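Local coordinates for solute-binding protein (Thermoactinomyces vulgaris, PDB 2ZYN) that binds cyclodextrins, rings of glucose units, and probably delivers them to a membrane sugar transporter, as other bacterial solute-binding proteins do, at residues A[168-173]-A[231-236]; A[175-180]-A[213-218]. All blocks are in the same frame, centred on the assembly; numbering follows the deposited sequence.

Contact 1: A[168-173]-A[231-236]; sequences LFEANN and DTVNGL. With GLC (alpha-D-glucopyranose), chain B.
Leu-168 and Val-233 make the greater part of this apolar contact, in which the loop leaving strand 165-168 lies against helix 230-238. With CG anti to its backbone N (chi1 178°), Leu-168 sends CD2 against the helix, 3.8 Å from the CA of Val-233. The same methyl reaches CD2 of Leu-236, also at 3.8 Å, one turn further along, where the two leucine side chains cross at about a right angle. Val-233 answers with both branches: CG2 sits over one face of the peptide joining Phe-169 to Glu-170, 3.8 Å from the C of Phe-169, while CG1 is turned to the O of Leu-168. That carbonyl oxygen is buried and has no polar partner in the model.

Beyond the packed end, the loop tightens into an inverse gamma turn centred on Glu-170 and a type I turn from Glu-170 to Asn-173. ND2 of Asn-173 donates a nearly straight bond (169°) to OE2 of Glu-170 at 3.0 Å, meeting it from above the carboxylate plane. OD1 of Asn-173 caps the N of Tyr-175 and accepts a bond from O6 of the chain B glucose at 2.9 Å, so the capping residue also binds sugar. Leu-168 and Leu-236 both touch Val-242 of strand 242-247, Leu-168 pairs through its backbone with Ala-244 of that strand, and Phe-169 packs on Tyr-176 of helix 174-183.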
ATOM      1  N   LEU A 168       1.074  14.465 -12.020  1.00 18.09           N
ATOM      2  CA  LEU A 168       0.880  14.808 -10.615  1.00 18.60           C
ATOM      3  C   LEU A 168       0.846  13.545  -9.766  1.00 17.73           C
ATOM      4  O   LEU A 168       0.192  12.571 -10.124  1.00 18.54           O
ATOM      5  CB  LEU A 168      -0.418  15.609 -10.437  1.00 19.20           C
ATOM      6  CG  LEU A 168      -0.871  16.045  -9.037  1.00 22.11           C
ATOM      7  CD1 LEU A 168       0.016  17.148  -8.474  1.00 23.17           C
ATOM      8  CD2 LEU A 168      -2.318  16.505  -9.072  1.00 23.20           C
ATOM      9  N   PHE A 169       1.567  13.558  -8.651  1.00 16.34           N
ATOM     10  CA  PHE A 169       1.525  12.452  -7.693  1.00 15.94           C
ATOM     11  C   PHE A 169       2.049  12.892  -6.330  1.00 18.07           C
ATOM     12  O   PHE A 169       2.586  13.993  -6.191  1.00 17.66           O
ATOM     13  CB  PHE A 169       2.281  11.218  -8.223  1.00 16.13           C
ATOM     14  CG  PHE A 169       3.783  11.351  -8.193  1.00 16.88           C
ATOM     15  CD1 PHE A 169       4.455  12.108  -9.147  1.00 17.72           C
ATOM     16  CD2 PHE A 169       4.530  10.686  -7.222  1.00 19.03           C
ATOM     17  CE1 PHE A 169       5.843  12.221  -9.121  1.00 18.06           C
ATOM     18  CE2 PHE A 169       5.917  10.791  -7.190  1.00 19.41           C
ATOM     19  CZ  PHE A 169       6.575  11.560  -8.137  1.00 18.72           C
ATOM     20  N   GLU A 170       1.879  12.029  -5.331  1.00 16.84           N
ATOM     21  CA  GLU A 170       2.307  12.314  -3.964  1.00 16.49           C
ATOM     22  C   GLU A 170       3.825  12.246  -3.825  1.00 15.87           C
ATOM     23  O   GLU A 170       4.361  11.289  -3.260  1.00 15.65           O
ATOM     24  CB  GLU A 170       1.651  11.331  -2.995  1.00 19.31           C
ATOM     25  CG  GLU A 170       0.535  11.910  -2.164  1.00 21.70           C
ATOM     26  CD  GLU A 170      -0.104  10.871  -1.273  1.00 18.20           C
ATOM     27  OE1 GLU A 170      -0.952  10.101  -1.770  1.00 22.03           O
ATOM     28  OE2 GLU A 170       0.242  10.829  -0.077  1.00 20.36           O
ATOM     29  N   ALA A 171       4.510  13.268  -4.332  1.00 15.25           N
ATOM     30  CA  ALA A 171       5.975  13.302  -4.335  1.00 16.03           C
ATOM     31  C   ALA A 171       6.571  13.612  -2.959  1.00 16.29           C
ATOM     32  O   ALA A 171       7.787  13.530  -2.771  1.00 16.64           O
ATOM     33  CB  ALA A 171       6.485  14.281  -5.391  1.00 18.13           C
ATOM     34  N   ASN A 172       5.708  13.963  -2.007  1.00 15.22           N
ATOM     35  CA  ASN A 172       6.107  14.181  -0.617  1.00 16.14           C
ATOM     36  C   ASN A 172       5.956  12.911   0.229  1.00 14.15           C
ATOM     37  O   ASN A 172       6.041  12.963   1.460  1.00 13.89           O
ATOM     38  CB  ASN A 172       5.283  15.320  -0.003  1.00 18.24           C
ATOM     39  CG  ASN A 172       3.818  14.948   0.188  1.00 19.56           C
ATOM     40  OD1 ASN A 172       3.250  14.188  -0.597  1.00 19.84           O
ATOM     41  ND2 ASN A 172       3.204  15.473   1.248  1.00 22.41           N
ATOM     42  N   ASN A 173       5.739  11.782  -0.445  1.00 12.86           N
ATOM     43  CA  ASN A 173       5.464  10.498   0.206  1.00 12.82           C
ATOM     44  C   ASN A 173       6.430   9.424  -0.286  1.00 12.46           C
ATOM     45  O   ASN A 173       6.445   9.087  -1.471  1.00 13.30           O
ATOM     46  CB  ASN A 173       4.012  10.083  -0.070  1.00 12.82           C
ATOM     47  CG  ASN A 173       3.549   8.903   0.781  1.00 13.86           C
ATOM     48  OD1 ASN A 173       4.335   8.024   1.149  1.00 12.76           O
ATOM     49  ND2 ASN A 173       2.255   8.874   1.083  1.00 13.12           N
ATOM     50  N   ASP A 231      -5.946  13.350  -1.679  1.00 24.74           N
ATOM     51  CA  ASP A 231      -7.164  14.049  -2.101  1.00 24.91           C
ATOM     52  C   ASP A 231      -6.915  15.105  -3.174  1.00 25.08           C
ATOM     53  O   ASP A 231      -7.769  15.332  -4.035  1.00 24.08           O
ATOM     54  CB  ASP A 231      -7.876  14.675  -0.897  1.00 26.55           C
ATOM     55  CG  ASP A 231      -8.594  13.648  -0.041  1.00 28.95           C
ATOM     56  OD1 ASP A 231      -9.029  14.014   1.072  1.00 30.38           O
ATOM     57  OD2 ASP A 231      -8.730  12.480  -0.473  1.00 28.14           O
ATOM     58  N   THR A 232      -5.751  15.748  -3.107  1.00 24.99           N
ATOM     59  CA  THR A 232      -5.349  16.733  -4.108  1.00 26.07           C
ATOM     60  C   THR A 232      -5.054  16.026  -5.427  1.00 24.52           C
ATOM     61  O   THR A 232      -5.539  16.439  -6.479  1.00 25.45           O
ATOM     62  CB  THR A 232      -4.117  17.554  -3.645  1.00 28.01           C
ATOM     63  OG1 THR A 232      -4.346  18.062  -2.326  1.00 30.27           O
ATOM     64  CG2 THR A 232      -3.849  18.723  -4.593  1.00 27.60           C
ATOM     65  N   VAL A 233      -4.274  14.949  -5.356  1.00 21.47           N
ATOM     66  CA  VAL A 233      -3.924  14.152  -6.530  1.00 19.78           C
ATOM     67  C   VAL A 233      -5.175  13.563  -7.187  1.00 18.82           C
ATOM     68  O   VAL A 233      -5.396  13.752  -8.387  1.00 18.41           O
ATOM     69  CB  VAL A 233      -2.914  13.024  -6.174  1.00 18.66           C
ATOM     70  CG1 VAL A 233      -2.604  12.155  -7.396  1.00 18.93           C
ATOM     71  CG2 VAL A 233      -1.630  13.613  -5.594  1.00 19.66           C
ATOM     72  N   ASN A 234      -5.986  12.863  -6.396  1.00 16.25           N
ATOM     73  CA  ASN A 234      -7.213  12.234  -6.885  1.00 16.41           C
ATOM     74  C   ASN A 234      -8.241  13.236  -7.400  1.00 15.99           C
ATOM     75  O   ASN A 234      -8.795  13.055  -8.484  1.00 16.78           O
ATOM     76  CB  ASN A 234      -7.846  11.365  -5.799  1.00 16.24           C
ATOM     77  CG  ASN A 234      -6.997  10.163  -5.445  1.00 15.96           C
ATOM     78  OD1 ASN A 234      -6.272   9.631  -6.283  1.00 16.44           O
ATOM     79  ND2 ASN A 234      -7.088   9.723  -4.192  1.00 19.96           N
ATOM     80  N   GLY A 235      -8.494  14.283  -6.617  1.00 16.34           N
ATOM     81  CA  GLY A 235      -9.484  15.301  -6.975  1.00 16.69           C
ATOM     82  C   GLY A 235      -9.196  15.965  -8.307  1.00 16.13           C
ATOM     83  O   GLY A 235     -10.092  16.119  -9.139  1.00 15.77           O
ATOM     84  N   LEU A 236      -7.939  16.346  -8.514  1.00 17.18           N
ATOM     85  CA  LEU A 236      -7.527  17.022  -9.742  1.00 15.73           C
ATOM     86  C   LEU A 236      -7.541  16.090 -10.955  1.00 16.42           C
ATOM     87  O   LEU A 236      -7.823  16.526 -12.072  1.00 16.50           O
ATOM     88  CB  LEU A 236      -6.150  17.677  -9.561  1.00 19.08           C
ATOM     89  CG  LEU A 236      -6.076  19.068  -8.920  1.00 20.71           C
ATOM     90  CD1 LEU A 236      -6.873  19.192  -7.619  1.00 24.38           C
ATOM     91  CD2 LEU A 236      -4.627  19.447  -8.682  1.00 20.70           C
TER
HETATM   92  C1  GLC B   5       2.509   2.773   2.897  1.00 13.06           C
HETATM   93  C2  GLC B   5       2.678   1.805   4.057  1.00 12.86           C
HETATM   94  C3  GLC B   5       2.153   2.423   5.357  1.00 12.65           C
HETATM   95  C4  GLC B   5       2.781   3.832   5.635  1.00 12.84           C
HETATM   96  C5  GLC B   5       2.679   4.736   4.389  1.00 14.02           C
HETATM   97  C6  GLC B   5       3.480   6.014   4.500  1.00 14.99           C
HETATM   98  O2  GLC B   5       2.048   0.560   3.805  1.00 14.78           O
HETATM   99  O3  GLC B   5       2.280   1.600   6.480  1.00 12.30           O
HETATM  100  O4  GLC B   5       2.034   4.424   6.664  1.00 11.74           O
HETATM  101  O5  GLC B   5       3.132   4.035   3.198  1.00 13.86           O
HETATM  102  O6  GLC B   5       3.043   6.937   3.526  1.00 15.20           O

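Contact 2: A[175-180]-A[213-218]; sequences YYTYFL and NEVQKW. With GLC (alpha-D-glucopyranose), chain C; GLC (alpha-D-glucopyranose), chain B.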
ATOM      1  N   TYR A 175       6.461   6.253   0.056  1.00 11.63           N
ATOM      2  CA  TYR A 175       5.792   5.111  -0.576  1.00 11.44           C
ATOM      3  C   TYR A 175       5.735   5.284  -2.092  1.00 11.26           C
ATOM      4  O   TYR A 175       5.910   4.321  -2.836  1.00 10.90           O
ATOM      5  CB  TYR A 175       4.379   4.888  -0.021  1.00 11.10           C
ATOM      6  CG  TYR A 175       3.677   3.742  -0.716  1.00 11.43           C
ATOM      7  CD1 TYR A 175       3.973   2.420  -0.386  1.00  9.69           C
ATOM      8  CD2 TYR A 175       2.739   3.977  -1.725  1.00 11.78           C
ATOM      9  CE1 TYR A 175       3.352   1.363  -1.032  1.00 10.25           C
ATOM     10  CE2 TYR A 175       2.108   2.921  -2.379  1.00 11.86           C
ATOM     11  CZ  TYR A 175       2.421   1.621  -2.027  1.00 11.69           C
ATOM     12  OH  TYR A 175       1.808   0.571  -2.661  1.00 12.75           O
ATOM     13  N   TYR A 176       5.479   6.515  -2.533  1.00 12.08           N
ATOM     14  CA  TYR A 176       5.353   6.827  -3.950  1.00 13.04           C
ATOM     15  C   TYR A 176       6.690   7.092  -4.626  1.00 14.38           C
ATOM     16  O   TYR A 176       6.885   6.730  -5.784  1.00 14.41           O
ATOM     17  CB  TYR A 176       4.434   8.031  -4.147  1.00 14.02           C
ATOM     18  CG  TYR A 176       2.975   7.713  -3.927  1.00 14.88           C
ATOM     19  CD1 TYR A 176       2.417   7.728  -2.642  1.00 13.65           C
ATOM     20  CD2 TYR A 176       2.148   7.397  -5.004  1.00 14.48           C
ATOM     21  CE1 TYR A 176       1.074   7.428  -2.444  1.00 12.01           C
ATOM     22  CE2 TYR A 176       0.810   7.099  -4.815  1.00 14.37           C
ATOM     23  CZ  TYR A 176       0.277   7.115  -3.537  1.00 11.28           C
ATOM     24  OH  TYR A 176      -1.056   6.821  -3.359  1.00 13.36           O
ATOM     25  N   THR A 177       7.602   7.733  -3.898  1.00 14.32           N
ATOM     26  CA  THR A 177       8.881   8.148  -4.470  1.00 13.75           C
ATOM     27  C   THR A 177       9.946   7.053  -4.438  1.00 13.25           C
ATOM     28  O   THR A 177      11.021   7.233  -5.004  1.00 13.13           O
ATOM     29  CB  THR A 177       9.441   9.392  -3.763  1.00 12.36           C
ATOM     30  OG1 THR A 177       9.703   9.073  -2.396  1.00 11.44           O
ATOM     31  CG2 THR A 177       8.452  10.545  -3.832  1.00 16.02           C
ATOM     32  N   TYR A 178       9.651   5.924  -3.794  1.00 13.26           N
ATOM     33  CA  TYR A 178      10.636   4.846  -3.645  1.00 13.77           C
ATOM     34  C   TYR A 178      11.402   4.508  -4.922  1.00 14.64           C
ATOM     35  O   TYR A 178      12.612   4.272  -4.874  1.00 15.95           O
ATOM     36  CB  TYR A 178      10.010   3.566  -3.067  1.00 13.92           C
ATOM     37  CG  TYR A 178      11.012   2.431  -2.937  1.00 14.40           C
ATOM     38  CD1 TYR A 178      12.063   2.505  -2.023  1.00 13.15           C
ATOM     39  CD2 TYR A 178      10.926   1.296  -3.747  1.00 15.84           C
ATOM     40  CE1 TYR A 178      12.998   1.472  -1.905  1.00 15.73           C
ATOM     41  CE2 TYR A 178      11.857   0.256  -3.637  1.00 14.86           C
ATOM     42  CZ  TYR A 178      12.889   0.351  -2.709  1.00 16.61           C
ATOM     43  OH  TYR A 178      13.817  -0.666  -2.580  1.00 17.19           O
ATOM     44  N   PHE A 179      10.700   4.487  -6.056  1.00 15.04           N
ATOM     45  CA  PHE A 179      11.316   4.082  -7.321  1.00 16.47           C
ATOM     46  C   PHE A 179      12.451   5.014  -7.759  1.00 16.91           C
ATOM     47  O   PHE A 179      13.389   4.577  -8.428  1.00 17.83           O
ATOM     48  CB  PHE A 179      10.261   3.901  -8.424  1.00 15.91           C
ATOM     49  CG  PHE A 179       9.852   5.175  -9.111  1.00 17.81           C
ATOM     50  CD1 PHE A 179      10.395   5.517 -10.346  1.00 19.42           C
ATOM     51  CD2 PHE A 179       8.906   6.022  -8.537  1.00 16.95           C
ATOM     52  CE1 PHE A 179      10.015   6.688 -10.996  1.00 18.21           C
ATOM     53  CE2 PHE A 179       8.514   7.194  -9.178  1.00 18.36           C
ATOM     54  CZ  PHE A 179       9.071   7.529 -10.412  1.00 18.47           C
ATOM     55  N   LEU A 180      12.354   6.286  -7.368  1.00 16.49           N
ATOM     56  CA  LEU A 180      13.411   7.274  -7.596  1.00 17.65           C
ATOM     57  C   LEU A 180      14.675   6.915  -6.811  1.00 16.79           C
ATOM     58  O   LEU A 180      15.785   7.016  -7.334  1.00 16.14           O
ATOM     59  CB  LEU A 180      12.927   8.671  -7.193  1.00 17.05           C
ATOM     60  CG  LEU A 180      12.390   9.714  -8.183  1.00 21.22           C
ATOM     61  CD1 LEU A 180      11.796   9.129  -9.439  1.00 20.83           C
ATOM     62  CD2 LEU A 180      11.386  10.623  -7.480  1.00 18.61           C
ATOM     63  N   ASN A 213      17.351  14.046  -4.362  1.00 18.62           N
ATOM     64  CA  ASN A 213      17.620  15.067  -5.382  1.00 21.01           C
ATOM     65  C   ASN A 213      16.559  15.063  -6.482  1.00 20.50           C
ATOM     66  O   ASN A 213      16.112  16.122  -6.926  1.00 20.64           O
ATOM     67  CB  ASN A 213      19.000  14.855  -6.011  1.00 24.68           C
ATOM     68  CG  ASN A 213      20.096  15.661  -5.330  1.00 26.67           C
ATOM     69  OD1 ASN A 213      20.013  15.983  -4.143  1.00 24.99           O
ATOM     70  ND2 ASN A 213      21.139  15.988  -6.092  1.00 30.88           N
ATOM     71  N   GLU A 214      16.159  13.866  -6.911  1.00 21.46           N
ATOM     72  CA  GLU A 214      15.112  13.718  -7.927  1.00 21.85           C
ATOM     73  C   GLU A 214      13.748  14.183  -7.414  1.00 22.25           C
ATOM     74  O   GLU A 214      12.985  14.809  -8.153  1.00 22.57           O
ATOM     75  CB  GLU A 214      15.035  12.274  -8.433  1.00 23.26           C
ATOM     76  CG  GLU A 214      16.205  11.830  -9.309  1.00 27.91           C
ATOM     77  CD  GLU A 214      16.281  12.559 -10.646  1.00 29.70           C
ATOM     78  OE1 GLU A 214      17.410  12.744 -11.148  1.00 34.18           O
ATOM     79  OE2 GLU A 214      15.227  12.947 -11.196  1.00 31.82           O
ATOM     80  N   VAL A 215      13.456  13.877  -6.149  1.00 21.15           N
ATOM     81  CA  VAL A 215      12.229  14.331  -5.484  1.00 21.09           C
ATOM     82  C   VAL A 215      12.145  15.859  -5.480  1.00 22.16           C
ATOM     83  O   VAL A 215      11.108  16.433  -5.823  1.00 21.64           O
ATOM     84  CB  VAL A 215      12.132  13.790  -4.033  1.00 19.26           C
ATOM     85  CG1 VAL A 215      10.955  14.412  -3.291  1.00 18.02           C
ATOM     86  CG2 VAL A 215      12.018  12.268  -4.033  1.00 18.24           C
ATOM     87  N   GLN A 216      13.248  16.503  -5.101  1.00 21.86           N
ATOM     88  CA  GLN A 216      13.357  17.961  -5.104  1.00 24.08           C
ATOM     89  C   GLN A 216      13.015  18.550  -6.476  1.00 23.96           C
ATOM     90  O   GLN A 216      12.290  19.542  -6.566  1.00 25.53           O
ATOM     91  CB  GLN A 216      14.769  18.381  -4.687  1.00 23.81           C
ATOM     92  CG  GLN A 216      14.957  19.879  -4.498  1.00 23.97           C
ATOM     93  CD  GLN A 216      16.365  20.244  -4.069  1.00 25.04           C
ATOM     94  OE1 GLN A 216      16.559  20.889  -3.041  1.00 27.30           O
ATOM     95  NE2 GLN A 216      17.357  19.827  -4.853  1.00 27.40           N
ATOM     96  N   LYS A 217      13.536  17.920  -7.530  1.00 26.15           N
ATOM     97  CA  LYS A 217      13.331  18.367  -8.913  1.00 26.44           C
ATOM     98  C   LYS A 217      11.854  18.436  -9.305  1.00 27.47           C
ATOM     99  O   LYS A 217      11.462  19.296 -10.090  1.00 27.76           O
ATOM    100  CB  LYS A 217      14.087  17.464  -9.893  1.00 28.09           C
ATOM    101  CG  LYS A 217      15.605  17.578  -9.828  1.00 29.36           C
ATOM    102  CD  LYS A 217      16.261  16.556 -10.743  1.00 30.94           C
ATOM    103  CE  LYS A 217      17.758  16.458 -10.499  1.00 32.88           C
ATOM    104  NZ  LYS A 217      18.426  15.616 -11.531  1.00 34.00           N
ATOM    105  N   TRP A 218      11.040  17.535  -8.757  1.00 25.89           N
ATOM    106  CA  TRP A 218       9.600  17.536  -9.030  1.00 25.45           C
ATOM    107  C   TRP A 218       8.906  18.795  -8.502  1.00 25.59           C
ATOM    108  O   TRP A 218       7.903  19.240  -9.064  1.00 27.49           O
ATOM    109  CB  TRP A 218       8.939  16.268  -8.482  1.00 22.46           C
ATOM    110  CG  TRP A 218       9.110  15.093  -9.389  1.00 21.73           C
ATOM    111  CD1 TRP A 218      10.092  14.151  -9.332  1.00 20.10           C
ATOM    112  CD2 TRP A 218       8.283  14.743 -10.508  1.00 20.61           C
ATOM    113  NE1 TRP A 218       9.929  13.231 -10.341  1.00 22.08           N
ATOM    114  CE2 TRP A 218       8.823  13.568 -11.075  1.00 20.65           C
ATOM    115  CE3 TRP A 218       7.135  15.305 -11.082  1.00 21.12           C
ATOM    116  CZ2 TRP A 218       8.256  12.943 -12.191  1.00 22.03           C
ATOM    117  CZ3 TRP A 218       6.569  14.683 -12.190  1.00 19.41           C
ATOM    118  CH2 TRP A 218       7.132  13.514 -12.733  1.00 21.97           C
TER
HETATM  119  C1  GLC C   4      -1.667   2.965  -0.520  1.00 13.17           C
HETATM  120  C2  GLC C   4      -1.160   1.586  -0.041  1.00 13.24           C
HETATM  121  C3  GLC C   4      -0.333   1.665   1.306  1.00 11.77           C
HETATM  122  C4  GLC C   4       0.596   2.896   1.398  1.00 11.77           C
HETATM  123  C5  GLC C   4      -0.155   4.196   1.033  1.00 13.93           C
HETATM  124  C6  GLC C   4       0.756   5.432   1.073  1.00 13.47           C
HETATM  125  O2  GLC C   4      -2.248   0.659   0.127  1.00 13.64           O
HETATM  126  O3  GLC C   4       0.513   0.533   1.428  1.00 12.34           O
HETATM  127  O4  GLC C   4       1.113   3.015   2.722  1.00 13.16           O
HETATM  128  O5  GLC C   4      -0.750   4.098  -0.276  1.00 12.99           O
HETATM  129  O6  GLC C   4      -0.050   6.577   1.188  1.00 13.70           O
HETATM  130  C1  GLC B   5       2.509   2.773   2.897  1.00 13.06           C
HETATM  131  C2  GLC B   5       2.678   1.805   4.057  1.00 12.86           C
HETATM  132  C3  GLC B   5       2.153   2.423   5.357  1.00 12.65           C
HETATM  133  C4  GLC B   5       2.781   3.832   5.635  1.00 12.84           C
HETATM  134  C5  GLC B   5       2.679   4.736   4.389  1.00 14.02           C
HETATM  135  C6  GLC B   5       3.480   6.014   4.500  1.00 14.99           C
HETATM  136  O2  GLC B   5       2.048   0.560   3.805  1.00 14.78           O
HETATM  137  O3  GLC B   5       2.280   1.600   6.480  1.00 12.30           O
HETATM  138  O4  GLC B   5       2.034   4.424   6.664  1.00 11.74           O
HETATM  139  O5  GLC B   5       3.132   4.035   3.198  1.00 13.86           O
HETATM  140  O6  GLC B   5       3.043   6.937   3.526  1.00 15.20           O
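Leu-180 and Val-215 join two helices, 174-183 and 206-220, of a periplasmic-binding-protein-type fold; the short segments cross at 117° with their axes 9.8 Å apart. The contact between them is apolar. CD2 of Leu-180 lies 3.9 Å from CG2 of Val-215 and also approaches the pyrrole side of Trp-218, while CG rests 3.7 Å from CB of Glu-214. Val-215 holds CG2 anti to its carbonyl carbon, which turns that methyl toward helix 174-183, where it meets both CD2 of Leu-180 and CB of Thr-177.

The polar groups of these residues find partners elsewhere. The chain of Glu-214 bends at chi2 (-66°), carrying its carboxylate away from Leu-180; OE1 forms a salt bridge with NZ of Lys-217 and OE2 bonds to the hydroxyl of Tyr-147, which also bonds to NE1 of Trp-218. Thr-177 turns OG1 back to a weak bond with the O of Asn-173.

Sugar contacts occupy the N-terminal end of helix 174-183. The extended first torsion of Tyr-175 (chi1 178°) carries its ring out to the sugar, and one face is covered by the chain C glucose, whose C4 stands 3.7 Å above the ring centre in a CH-pi contact. Replacing Tyr-175 with an alanine would probably leave this glucose without its aromatic platform and open a gap beside the chain B unit. The edge of the Tyr-176 ring meets the chain C sugar, with the tyrosine hydroxyl bonded to OD1 of Asn-247. CE1 of Tyr-176 is 3.9 Å from O6 of the chain C glucose.

From the N terminus, the chain leaves strand 165-168 through the loop of contact 1 and at once enters helix 174-183, the first half of contact 2. It returns along helix 206-220, closing the inner loop at 213-218, and only then reaches helix 230-238, where contact 1 closes the outer one. The two loops are therefore nested and do not cross. The contact centres lie 13 Å apart, and they meet where the O of Ala-171 packs on Thr-177 and Val-215, and where Phe-169 meets Trp-218 edge to face. Contact 1 ties helix 230-238 to the loop leaving edge strand 165-168, contact 2 ties helices 174-183 and 206-220 to each other, and both reach the chain B glucose.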